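Local coordinates for protein precorrin-6Y C5,15-methyltransferase (Decarboxylating) (Geobacter metallireducens, PDB 3E05) that probably methylates precorrin-6Y and decarboxylates it in adenosylcobalamin biosynthesis, the chain here being the C-terminal, S-adenosylmethionine-dependent methyltransferase domain, at residues Ala17-Leu22 with Leu77-Asp82; Ala30-Lys35 with Ala52-Glu57; Trp45-Gly50 with Asp126-Arg131; Asn64-Ala69 with Asp105-Asp110. All coordinates share one frame; numbering follows the deposited sequence.

Contact 1 (Ala17-Leu22 with Leu77-Asp82); sequences ATAKKL and LGFIRD
Ala17 and Phe79 mark the closest backbone approach, their CA atoms 5.1 Å apart, where an irregular loop runs past helix 74-86. Phe79 carries the contact on the helix side, and its ring lies flat beneath the loop main chain: Thr18 CA stands 4.0 Å above the ring plane, over the centre. With CG beside the backbone N and anti to the carbonyl carbon (chi1 -66°), the ring reaches out under the peptides of Ala17, Thr18 and Ala19. At the root of the side chain, Ala17 O comes within 3.4 Å of Phe79 CB, while Ala17 CB rests on one ortho carbon, Phe79 CD1, at 3.9 Å. Along the CD2-CE2 flank of the ring Ala19 CB comes to 4.2 Å from Phe79 CE2, and Leu22 CD2 approaches Phe79 CD2 obliquely at 4.3 Å. A serine in place of Phe79 is likely to leave the Thr18 backbone without its flat support and open a gap between loop and helix. The loop is also fastened through polar groups, since Ser51 OG hydrogen-bonds with both Thr18 OG1 and Ala17 O, and Asn83 OD1 pairs with Ala17 N. This surface contact thus lays the N-terminal segment against both the glycine-rich turn after the first strand and the helix after the second, elements typical of the Rossmann-like class I methyltransferase fold.

Contact 2 (Ala30-Lys35 with Ala52-Glu57); sequences AVTLSK and ASVSIE
Leu33 of helix 26-35 inserts between Val54 and Glu57 of helix 53-61 in a helix-helix contact of the Rossmann-like methyltransferase fold. The first helix precedes the first strand of the sheet, and the second follows it through the glycine-rich turn, with Ala52 at its N-cap position. The short segments cross at -60° with their axes 10.4 Å apart at closest approach, a spacing bridged by branched side chains; the nearest CA atoms, those of Leu33 and Val54, are 7.4 Å apart. The two methyls of Leu33 divide the work. CD2 passes alongside Val54, 3.9 Å from its carbonyl O and 4.2 Å from CG1, the two side chains running in opposite directions. In Val54, CG1 is anti to the backbone N (chi1 -180°), which brings this branch to Leu33, and Thr32 CG2 adds a looser touch to it at 4.5 Å. All four touching residues are buried. The carboxylate of Glu57 does not lack partners there: its OE2 forms a salt bridge with Arg29 and accepts a hydrogen bond from Ile11 N, which probably favours the charged form. Thr32 OG1 is hydrogen-bonded to Val28 O one helical turn earlier. The outer side of helix 26-35 packs on a third subunit, where Val31 meets Val31 of that chain. The Leu33 and Glu57 side chains cross at about a right angle, which leaves the other methyl, Leu33 CD1, 3.7 Å from Glu57 CB.

Contact 3 (Trp45-Gly50 with Asp126-Arg131); sequences WDIGAG and DAVDRR
Trp45 turns the edge of its six-membered ring onto a face of the Arg131 guanidinium, the tightest part of this contact. Trp45 CZ2 stands 3.5 Å above the guanidinium plane, offset toward its rim, and the two planes are 66° apart; because the cation lies near the indole plane, this is not a cation-pi stack. Arg131 NH1 is 3.6 Å from Trp45 CH2. The arginine is bent at chi2 and chi3, which brings its guanidinium back to the indole edge; nearer the helix, Arg131 CB touches Trp45 CH2 at 3.8 Å. Polar partners fix both groups: Asp108 makes a salt bridge with Arg131, Leu103 O and Leu106 O take its N-H groups, and Pro107 O accepts from Trp45 NE1. Val128 makes a sparser, purely apolar contact, its CG2 meeting Ile47 CD1 at 3.9 Å and the rim of the indole at Trp45 CZ3 at 4.0 Å. Beyond it the helix turns to solvent, with Arg130 exposed on its outer side. The segment 126-131 of helix 121-131 runs antiparallel to strand residues 45-47 (174°, axes 12.3 Å apart at closest approach), and both Val128 and Ile47 also pack on Val112 of the adjacent strand 111-114.

Contact 4 (Asn64-Ala69 with Asp105-Asp110); sequences NGRIFA and DLPDPD
Arg66 and Phe68 of strand 66-71 meet Leu106 and Pro107 in a partly buried strand-to-loop contact, where the connection from strand 92-96 to strand 111-114 passes over one face of the sheet. Side chains alone make it, and the nearest CA atoms, of Phe68 and Leu106, are 7.7 Å apart. Leu106 and Pro107 approach the Phe68 ring obliquely from the same side, one near its root and the other near its far end. Leu106 CD2 lies 3.8 Å from CD1 and 4.0 Å from CB of Phe68, touching the near part of the side chain. The proline covers the far part: Pro107 CG is 3.6 Å from Phe68 CE2, and Pro107 CD is 3.7 Å from Phe68 CZ. With CG anti to the carbonyl carbon (chi1 -60°), Phe68 extends from the strand to meet the proline ring coming from the opposite direction. Two residues earlier, on the same side of the strand, Arg66 turns a face of its guanidinium to the same proline carbon, with NH1 and NH2 both 4.0 Å from Pro107 CG. Cutting Phe68 back to an alanine is likely to leave Pro107 and the Leu106 methyl without their main support on this strand and let the loop shift. Phe68 also packs on Val43 and Thr93 of the two flanking strands, and Leu106 on Trp45 and Val95. The connection thereby spans strands 66-71 and 43-47 on its way from the sheet edge back to the middle, the crossover typical of the 3-2-1-4 strand order in Rossmann-like methyltransferases.

In the fold
Contacts 3 and 4 adjoin, with centres 10 Å apart: Arg131 O packs 3.4 Å from Pro109 CD, where the end of helix 121-131 meets the loop of contact 4. Contact 2 lies 15 Å from each by centres, and Ser55 OG joins it to contact 3 through a probable hydrogen bond of 2.7 Å to Asp46 OD2. Contact 1, at the periphery, touches contact 3 where Leu22 CD1 packs 3.8 Å from Gly50 CA. The segment Asp46-Gly50, whose Gly50 N bonds to Glu71 OE1 at the end of the next strand, matches the glycine-rich turn that in related methyltransferases lines the S-adenosylmethionine pocket; contacts 1 and 2 probably border it.

Contact 1 (Ala17-Leu22 with Leu77-Asp82)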
loop_
_atom_site.group_PDB
_atom_site.type_symbol
_atom_site.label_atom_id
_atom_site.label_comp_id
_atom_site.label_asym_id
_atom_site.label_seq_id
_atom_site.Cartn_x
_atom_site.Cartn_y
_atom_site.Cartn_z
ATOM N N ALA D 17 11.473 13.370 21.584
ATOM C CA ALA D 17 11.131 12.648 22.797
ATOM C C ALA D 17 9.693 12.180 22.617
ATOM O O ALA D 17 8.778 12.996 22.421
ATOM C CB ALA D 17 11.258 13.551 24.016
ATOM N N THR D 18 9.505 10.864 22.652
ATOM C CA THR D 18 8.208 10.258 22.335
ATOM C C THR D 18 8.052 8.868 22.960
ATOM O O THR D 18 8.991 8.341 23.562
ATOM C CB THR D 18 7.968 10.196 20.787
ATOM O OG1 THR D 18 6.601 9.859 20.514
ATOM C CG2 THR D 18 8.909 9.208 20.089
ATOM N N ALA D 19 6.856 8.295 22.820
ATOM C CA ALA D 19 6.602 6.901 23.201
ATOM C C ALA D 19 6.417 6.072 21.938
ATOM O O ALA D 19 6.298 6.625 20.846
ATOM C CB ALA D 19 5.365 6.802 24.093
ATOM N N LYS D 20 6.399 4.749 22.093
ATOM C CA LYS D 20 6.091 3.836 20.995
ATOM C C LYS D 20 4.643 4.042 20.530
ATOM O O LYS D 20 3.731 4.169 21.354
ATOM C CB LYS D 20 6.342 2.386 21.429
ATOM C CG LYS D 20 5.982 1.329 20.390
ATOM C CD LYS D 20 6.567 -0.035 20.735
ATOM C CE LYS D 20 7.966 -0.214 20.153
ATOM N NZ LYS D 20 7.958 -0.280 18.659
ATOM N N LYS D 21 4.466 4.131 19.207
ATOM C CA LYS D 21 3.158 4.317 18.547
ATOM C C LYS D 21 2.518 5.717 18.702
ATOM O O LYS D 21 1.433 5.959 18.167
ATOM C CB LYS D 21 2.158 3.206 18.938
ATOM C CG LYS D 21 2.535 1.794 18.483
ATOM C CD LYS D 21 2.123 1.537 17.033
ATOM C CE LYS D 21 2.351 0.082 16.621
ATOM N NZ LYS D 21 1.314 -0.849 17.156
ATOM N N LEU D 22 3.179 6.632 19.415
ATOM C CA LEU D 22 2.619 7.968 19.642
ATOM C C LEU D 22 2.899 8.973 18.511
ATOM O O LEU D 22 1.986 9.645 18.048
ATOM C CB LEU D 22 3.058 8.545 21.000
ATOM C CG LEU D 22 2.611 9.980 21.328
ATOM C CD1 LEU D 22 1.103 10.067 21.499
ATOM C CD2 LEU D 22 3.331 10.556 22.554
ATOM N N LEU D 77 3.178 15.570 28.194
ATOM C CA LEU D 77 3.467 16.979 28.471
ATOM C C LEU D 77 4.963 17.252 28.623
ATOM O O LEU D 77 5.470 18.278 28.135
ATOM C CB LEU D 77 2.725 17.462 29.711
ATOM C CG LEU D 77 1.210 17.616 29.654
ATOM C CD1 LEU D 77 0.711 17.797 31.072
ATOM C CD2 LEU D 77 0.785 18.776 28.767
ATOM N N GLY D 78 5.658 16.324 29.286
ATOM C CA GLY D 78 7.104 16.397 29.451
ATOM C C GLY D 78 7.859 16.240 28.146
ATOM O O GLY D 78 8.857 16.949 27.912
ATOM N N PHE D 79 7.382 15.323 27.296
ATOM C CA PHE D 79 7.908 15.153 25.930
ATOM C C PHE D 79 7.801 16.473 25.175
ATOM O O PHE D 79 8.781 16.937 24.588
ATOM C CB PHE D 79 7.117 14.094 25.139
ATOM C CG PHE D 79 7.242 12.692 25.656
ATOM C CD1 PHE D 79 8.413 12.236 26.254
ATOM C CD2 PHE D 79 6.183 11.798 25.493
ATOM C CE1 PHE D 79 8.510 10.910 26.717
ATOM C CE2 PHE D 79 6.271 10.481 25.948
ATOM C CZ PHE D 79 7.437 10.036 26.555
ATOM N N ILE D 80 6.613 17.079 25.216
ATOM C CA ILE D 80 6.343 18.334 24.503
ATOM C C ILE D 80 7.279 19.454 24.963
ATOM O O ILE D 80 8.055 19.971 24.154
ATOM C CB ILE D 80 4.849 18.758 24.568
ATOM C CG1 ILE D 80 3.976 17.688 23.897
ATOM C CG2 ILE D 80 4.653 20.092 23.861
ATOM C CD1 ILE D 80 2.480 17.890 24.062
ATOM N N ARG D 81 7.235 19.768 26.263
ATOM C CA ARG D 81 8.164 20.699 26.903
ATOM C C ARG D 81 9.604 20.520 26.419
ATOM O O ARG D 81 10.235 21.492 25.992
ATOM C CB ARG D 81 8.098 20.523 28.425
ATOM C CG ARG D 81 8.430 21.768 29.232
ATOM C CD ARG D 81 8.141 21.565 30.722
ATOM N NE ARG D 81 6.727 21.281 30.990
ATOM C CZ ARG D 81 6.257 20.105 31.405
ATOM N NH1 ARG D 81 7.084 19.083 31.608
ATOM N NH2 ARG D 81 4.956 19.949 31.619
ATOM N N ASP D 82 10.104 19.282 26.455
ATOM C CA ASP D 82 11.463 18.969 26.003
ATOM C C ASP D 82 11.643 19.243 24.512
ATOM O O ASP D 82 12.644 19.830 24.093
ATOM C CB ASP D 82 11.826 17.505 26.294
ATOM C CG ASP D 82 12.099 17.236 27.767
ATOM O OD1 ASP D 82 11.901 18.144 28.609
ATOM O OD2 ASP D 82 12.510 16.095 28.078
#

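Contact 2 (Ala30-Lys35 with Ala52-Glu57)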
loop_
_atom_site.group_PDB
_atom_site.type_symbol
_atom_site.label_atom_id
_atom_site.label_comp_id
_atom_site.label_asym_id
_atom_site.label_seq_id
_atom_site.Cartn_x
_atom_site.Cartn_y
_atom_site.Cartn_z
ATOM N N ALA D 30 4.541 15.194 6.993
ATOM C CA ALA D 30 4.678 16.069 5.818
ATOM C C ALA D 30 3.367 16.158 5.037
ATOM O O ALA D 30 2.906 17.252 4.737
ATOM C CB ALA D 30 5.798 15.591 4.916
ATOM N N VAL D 31 2.745 15.008 4.747
ATOM C CA VAL D 31 1.445 15.000 4.045
ATOM C C VAL D 31 0.367 15.747 4.863
ATOM O O VAL D 31 -0.421 16.513 4.304
ATOM C CB VAL D 31 0.949 13.546 3.759
ATOM C CG1 VAL D 31 -0.336 13.568 2.928
ATOM C CG2 VAL D 31 2.027 12.735 3.032
ATOM N N THR D 32 0.372 15.541 6.171
ATOM C CA THR D 32 -0.582 16.218 7.095
ATOM C C THR D 32 -0.439 17.751 7.010
ATOM O O THR D 32 -1.438 18.472 6.839
ATOM C CB THR D 32 -0.379 15.719 8.539
ATOM O OG1 THR D 32 -0.682 14.328 8.608
ATOM C CG2 THR D 32 -1.255 16.464 9.554
ATOM N N LEU D 33 0.799 18.225 7.068
ATOM C CA LEU D 33 1.115 19.665 6.954
ATOM C C LEU D 33 0.707 20.239 5.602
ATOM O O LEU D 33 0.146 21.320 5.545
ATOM C CB LEU D 33 2.601 19.891 7.213
ATOM C CG LEU D 33 3.016 19.650 8.670
ATOM C CD1 LEU D 33 4.497 19.467 8.738
ATOM C CD2 LEU D 33 2.504 20.741 9.609
ATOM N N SER D 34 0.969 19.487 4.526
ATOM C CA SER D 34 0.451 19.772 3.188
ATOM C C SER D 34 -1.070 19.942 3.174
ATOM O O SER D 34 -1.578 20.947 2.679
ATOM C CB SER D 34 0.849 18.643 2.221
ATOM O OG SER D 34 0.921 19.100 0.891
ATOM N N LYS D 35 -1.775 18.971 3.744
ATOM C CA LYS D 35 -3.238 18.980 3.780
ATOM C C LYS D 35 -3.778 20.145 4.631
ATOM O O LYS D 35 -4.874 20.657 4.381
ATOM C CB LYS D 35 -3.783 17.638 4.308
ATOM C CG LYS D 35 -3.562 16.406 3.364
ATOM C CD LYS D 35 -4.162 16.589 1.969
ATOM C CE LYS D 35 -3.822 15.379 1.081
ATOM N NZ LYS D 35 -4.424 15.493 -0.247
ATOM N N ALA D 52 4.109 16.627 19.916
ATOM C CA ALA D 52 4.019 17.934 19.263
ATOM C C ALA D 52 4.833 18.068 17.983
ATOM O O ALA D 52 5.117 19.182 17.557
ATOM C CB ALA D 52 4.301 19.115 20.264
ATOM N N SER D 53 5.139 16.943 17.326
ATOM C CA SER D 53 5.931 16.978 16.090
ATOM C C SER D 53 5.234 17.742 14.962
ATOM O O SER D 53 5.894 18.427 14.178
ATOM C CB SER D 53 6.332 15.567 15.638
ATOM O OG SER D 53 5.216 14.842 15.158
ATOM N N VAL D 54 3.906 17.632 14.890
ATOM C CA VAL D 54 3.108 18.378 13.912
ATOM C C VAL D 54 3.190 19.866 14.221
ATOM O O VAL D 54 3.508 20.661 13.340
ATOM C CB VAL D 54 1.632 17.912 13.879
ATOM C CG1 VAL D 54 0.808 18.709 12.842
ATOM C CG2 VAL D 54 1.565 16.387 13.590
ATOM N N SER D 55 2.932 20.223 15.477
ATOM C CA SER D 55 3.043 21.614 15.957
ATOM C C SER D 55 4.405 22.216 15.662
ATOM O O SER D 55 4.492 23.363 15.227
ATOM C CB SER D 55 2.811 21.665 17.465
ATOM O OG SER D 55 1.437 21.749 17.742
ATOM N N ILE D 56 5.453 21.426 15.869
ATOM C CA ILE D 56 6.827 21.915 15.729
ATOM C C ILE D 56 7.195 22.205 14.271
ATOM O O ILE D 56 7.711 23.277 13.957
ATOM C CB ILE D 56 7.832 20.968 16.413
ATOM C CG1 ILE D 56 7.745 21.140 17.934
ATOM C CG2 ILE D 56 9.254 21.194 15.929
ATOM C CD1 ILE D 56 8.462 20.057 18.699
ATOM N N GLU D 57 6.912 21.269 13.370
ATOM C CA GLU D 57 7.143 21.535 11.939
ATOM C C GLU D 57 6.191 22.591 11.331
ATOM O O GLU D 57 6.603 23.394 10.492
ATOM C CB GLU D 57 7.203 20.220 11.135
ATOM C CG GLU D 57 8.468 19.413 11.443
ATOM C CD GLU D 57 8.643 18.205 10.566
ATOM O OE1 GLU D 57 7.821 17.999 9.649
ATOM O OE2 GLU D 57 9.597 17.440 10.798
#

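Contact 3 (Trp45-Gly50 with Asp126-Arg131)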
loop_
_atom_site.group_PDB
_atom_site.type_symbol
_atom_site.label_atom_id
_atom_site.label_comp_id
_atom_site.label_asym_id
_atom_site.label_seq_id
_atom_site.Cartn_x
_atom_site.Cartn_y
_atom_site.Cartn_z
ATOM N N TRP D 45 -4.756 25.238 16.061
ATOM C CA TRP D 45 -4.856 24.349 17.222
ATOM C C TRP D 45 -4.350 22.933 16.875
ATOM O O TRP D 45 -4.727 22.389 15.835
ATOM C CB TRP D 45 -6.307 24.222 17.683
ATOM C CG TRP D 45 -7.015 25.488 18.131
ATOM C CD1 TRP D 45 -6.463 26.721 18.375
ATOM C CD2 TRP D 45 -8.407 25.606 18.442
ATOM N NE1 TRP D 45 -7.442 27.609 18.782
ATOM C CE2 TRP D 45 -8.638 26.944 18.852
ATOM C CE3 TRP D 45 -9.485 24.715 18.404
ATOM C CZ2 TRP D 45 -9.908 27.411 19.215
ATOM C CZ3 TRP D 45 -10.757 25.187 18.760
ATOM C CH2 TRP D 45 -10.950 26.516 19.164
ATOM N N ASP D 46 -3.512 22.353 17.738
ATOM C CA ASP D 46 -3.087 20.963 17.613
ATOM C C ASP D 46 -3.671 20.224 18.828
ATOM O O ASP D 46 -3.107 20.250 19.930
ATOM C CB ASP D 46 -1.554 20.884 17.535
ATOM C CG ASP D 46 -0.999 19.456 17.490
ATOM O OD1 ASP D 46 -1.744 18.440 17.509
ATOM O OD2 ASP D 46 0.246 19.355 17.420
ATOM N N ILE D 47 -4.822 19.587 18.607
ATOM C CA ILE D 47 -5.533 18.860 19.658
ATOM C C ILE D 47 -5.054 17.416 19.820
ATOM O O ILE D 47 -5.140 16.612 18.878
ATOM C CB ILE D 47 -7.048 18.903 19.426
ATOM C CG1 ILE D 47 -7.524 20.363 19.404
ATOM C CG2 ILE D 47 -7.795 18.087 20.508
ATOM C CD1 ILE D 47 -8.911 20.553 18.857
ATOM N N GLY D 48 -4.550 17.101 21.014
ATOM C CA GLY D 48 -3.944 15.804 21.296
ATOM C C GLY D 48 -2.561 15.782 20.683
ATOM O O GLY D 48 -2.257 14.930 19.839
ATOM N N ALA D 49 -1.715 16.710 21.123
ATOM C CA ALA D 49 -0.429 16.980 20.455
ATOM C C ALA D 49 0.591 15.842 20.500
ATOM O O ALA D 49 1.417 15.716 19.588
ATOM C CB ALA D 49 0.176 18.280 20.949
ATOM N N GLY D 50 0.520 15.008 21.536
ATOM C CA GLY D 50 1.402 13.845 21.657
ATOM C C GLY D 50 2.809 14.286 21.975
ATOM O O GLY D 50 3.096 14.663 23.099
ATOM N N ASP D 126 -17.645 19.440 17.209
ATOM C CA ASP D 126 -18.670 20.455 17.475
ATOM C C ASP D 126 -18.069 21.768 17.957
ATOM O O ASP D 126 -18.395 22.829 17.422
ATOM C CB ASP D 126 -19.685 19.948 18.500
ATOM C CG ASP D 126 -20.677 18.979 17.904
ATOM O OD1 ASP D 126 -21.762 18.816 18.489
ATOM O OD2 ASP D 126 -20.372 18.373 16.854
ATOM N N ALA D 127 -17.177 21.675 18.946
ATOM C CA ALA D 127 -16.508 22.839 19.522
ATOM C C ALA D 127 -15.618 23.562 18.506
ATOM O O ALA D 127 -15.660 24.788 18.415
ATOM C CB ALA D 127 -15.726 22.442 20.753
ATOM N N VAL D 128 -14.843 22.795 17.732
ATOM C CA VAL D 128 -14.011 23.333 16.644
ATOM C C VAL D 128 -14.827 24.015 15.544
ATOM O O VAL D 128 -14.449 25.093 15.072
ATOM C CB VAL D 128 -13.105 22.224 15.998
ATOM C CG1 VAL D 128 -12.508 22.710 14.694
ATOM C CG2 VAL D 128 -12.006 21.824 16.944
ATOM N N ASP D 129 -15.922 23.375 15.136
ATOM C CA ASP D 129 -16.809 23.874 14.077
ATOM C C ASP D 129 -17.394 25.252 14.425
ATOM O O ASP D 129 -17.457 26.140 13.569
ATOM C CB ASP D 129 -17.929 22.858 13.813
ATOM C CG ASP D 129 -19.040 23.402 12.918
ATOM O OD1 ASP D 129 -18.791 23.646 11.714
ATOM O OD2 ASP D 129 -20.177 23.554 13.421
ATOM N N ARG D 130 -17.783 25.429 15.686
ATOM C CA ARG D 130 -18.321 26.705 16.169
ATOM C C ARG D 130 -17.302 27.834 16.089
ATOM O O ARG D 130 -17.648 28.978 15.772
ATOM C CB ARG D 130 -18.864 26.555 17.596
ATOM C CG ARG D 130 -20.247 25.936 17.618
ATOM C CD ARG D 130 -20.483 25.063 18.834
ATOM N NE ARG D 130 -21.168 25.783 19.924
ATOM C CZ ARG D 130 -22.126 25.248 20.700
ATOM N NH1 ARG D 130 -22.683 25.987 21.668
ATOM N NH2 ARG D 130 -22.541 23.986 20.505
ATOM N N ARG D 131 -16.046 27.493 16.343
ATOM C CA ARG D 131 -14.969 28.471 16.416
ATOM C C ARG D 131 -14.227 28.717 15.098
ATOM O O ARG D 131 -13.567 29.751 14.958
ATOM C CB ARG D 131 -13.957 28.045 17.484
ATOM C CG ARG D 131 -14.541 27.833 18.893
ATOM C CD ARG D 131 -14.768 29.132 19.676
ATOM N NE ARG D 131 -13.614 30.030 19.626
ATOM C CZ ARG D 131 -12.537 29.941 20.398
ATOM N NH1 ARG D 131 -12.433 28.994 21.319
ATOM N NH2 ARG D 131 -11.555 30.818 20.247
#

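Contact 4 (Asn64-Ala69 with Asp105-Asp110)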
loop_
_atom_site.group_PDB
_atom_site.type_symbol
_atom_site.label_atom_id
_atom_site.label_comp_id
_atom_site.label_asym_id
_atom_site.label_seq_id
_atom_site.Cartn_x
_atom_site.Cartn_y
_atom_site.Cartn_z
ATOM N N ASN D 64 5.693 33.383 11.975
ATOM C CA ASN D 64 4.925 34.448 12.605
ATOM C C ASN D 64 3.488 34.059 12.939
ATOM O O ASN D 64 2.711 34.895 13.412
ATOM C CB ASN D 64 4.977 35.714 11.743
ATOM C CG ASN D 64 6.390 36.213 11.535
ATOM O OD1 ASN D 64 7.037 36.699 12.469
ATOM N ND2 ASN D 64 6.885 36.088 10.312
ATOM N N GLY D 65 3.141 32.791 12.709
ATOM C CA GLY D 65 1.862 32.250 13.160
ATOM C C GLY D 65 1.860 31.928 14.647
ATOM O O GLY D 65 2.905 32.005 15.302
ATOM N N ARG D 66 0.692 31.565 15.179
ATOM C CA ARG D 66 0.571 31.108 16.569
ATOM C C ARG D 66 -0.052 29.720 16.646
ATOM O O ARG D 66 -1.157 29.497 16.156
ATOM C CB ARG D 66 -0.257 32.085 17.416
ATOM C CG ARG D 66 0.393 33.474 17.590
ATOM C CD ARG D 66 -0.440 34.373 18.483
ATOM N NE ARG D 66 -1.672 34.801 17.829
ATOM C CZ ARG D 66 -2.728 35.304 18.466
ATOM N NH1 ARG D 66 -2.714 35.433 19.787
ATOM N NH2 ARG D 66 -3.804 35.667 17.776
ATOM N N ILE D 67 0.660 28.803 17.288
ATOM C CA ILE D 67 0.224 27.409 17.405
ATOM C C ILE D 67 -0.041 27.046 18.862
ATOM O O ILE D 67 0.764 27.347 19.743
ATOM C CB ILE D 67 1.254 26.442 16.748
ATOM C CG1 ILE D 67 1.358 26.714 15.244
ATOM C CG2 ILE D 67 0.887 24.990 16.969
ATOM C CD1 ILE D 67 2.567 27.460 14.845
ATOM N N PHE D 68 -1.182 26.410 19.108
ATOM C CA PHE D 68 -1.572 26.003 20.451
ATOM C C PHE D 68 -1.728 24.491 20.486
ATOM O O PHE D 68 -2.571 23.930 19.779
ATOM C CB PHE D 68 -2.856 26.727 20.867
ATOM C CG PHE D 68 -2.710 28.227 20.872
ATOM C CD1 PHE D 68 -2.236 28.884 22.010
ATOM C CD2 PHE D 68 -3.017 28.978 19.737
ATOM C CE1 PHE D 68 -2.068 30.269 22.019
ATOM C CE2 PHE D 68 -2.851 30.358 19.736
ATOM C CZ PHE D 68 -2.374 31.003 20.885
ATOM N N ALA D 69 -0.882 23.861 21.292
ATOM C CA ALA D 69 -0.764 22.412 21.377
ATOM C C ALA D 69 -1.373 21.907 22.675
ATOM O O ALA D 69 -0.820 22.128 23.767
ATOM C CB ALA D 69 0.707 22.011 21.278
ATOM N N ASP D 105 -10.239 29.741 26.066
ATOM C CA ASP D 105 -9.245 30.800 26.256
ATOM C C ASP D 105 -8.346 31.036 25.035
ATOM O O ASP D 105 -7.620 32.040 24.978
ATOM C CB ASP D 105 -8.381 30.503 27.488
ATOM C CG ASP D 105 -9.101 30.799 28.801
ATOM O OD1 ASP D 105 -10.354 30.750 28.840
ATOM O OD2 ASP D 105 -8.405 31.073 29.804
ATOM N N LEU D 106 -8.396 30.116 24.070
ATOM C CA LEU D 106 -7.598 30.210 22.848
ATOM C C LEU D 106 -8.237 31.162 21.842
ATOM O O LEU D 106 -9.461 31.308 21.830
ATOM C CB LEU D 106 -7.444 28.816 22.222
ATOM C CG LEU D 106 -6.968 27.651 23.089
ATOM C CD1 LEU D 106 -7.026 26.379 22.265
ATOM C CD2 LEU D 106 -5.567 27.865 23.620
ATOM N N PRO D 107 -7.418 31.818 20.991
ATOM C CA PRO D 107 -8.010 32.563 19.882
ATOM C C PRO D 107 -8.631 31.622 18.860
ATOM O O PRO D 107 -8.230 30.448 18.780
ATOM C CB PRO D 107 -6.823 33.304 19.258
ATOM C CG PRO D 107 -5.626 32.696 19.788
ATOM C CD PRO D 107 -5.948 31.934 21.023
ATOM N N ASP D 108 -9.611 32.135 18.114
ATOM C CA ASP D 108 -10.249 31.395 17.028
ATOM C C ASP D 108 -9.226 30.868 16.022
ATOM O O ASP D 108 -8.277 31.573 15.661
ATOM C CB ASP D 108 -11.301 32.249 16.328
ATOM C CG ASP D 108 -12.443 32.630 17.250
ATOM O OD1 ASP D 108 -12.347 32.373 18.467
ATOM O OD2 ASP D 108 -13.441 33.191 16.757
ATOM N N PRO D 109 -9.392 29.600 15.616
ATOM C CA PRO D 109 -8.398 28.964 14.759
ATOM C C PRO D 109 -8.702 29.091 13.264
ATOM O O PRO D 109 -9.864 29.088 12.848
ATOM C CB PRO D 109 -8.468 27.510 15.200
ATOM C CG PRO D 109 -9.940 27.304 15.568
ATOM C CD PRO D 109 -10.495 28.673 15.956
ATOM N N ASP D 110 -7.642 29.235 12.478
ATOM C CA ASP D 110 -7.715 29.108 11.041
ATOM C C ASP D 110 -7.552 27.632 10.661
ATOM O O ASP D 110 -8.054 27.200 9.635
ATOM C CB ASP D 110 -6.585 29.894 10.388
ATOM C CG ASP D 110 -6.730 31.399 10.590
ATOM O OD1 ASP D 110 -7.652 31.968 9.993
ATOM O OD2 ASP D 110 -5.915 31.992 11.325
#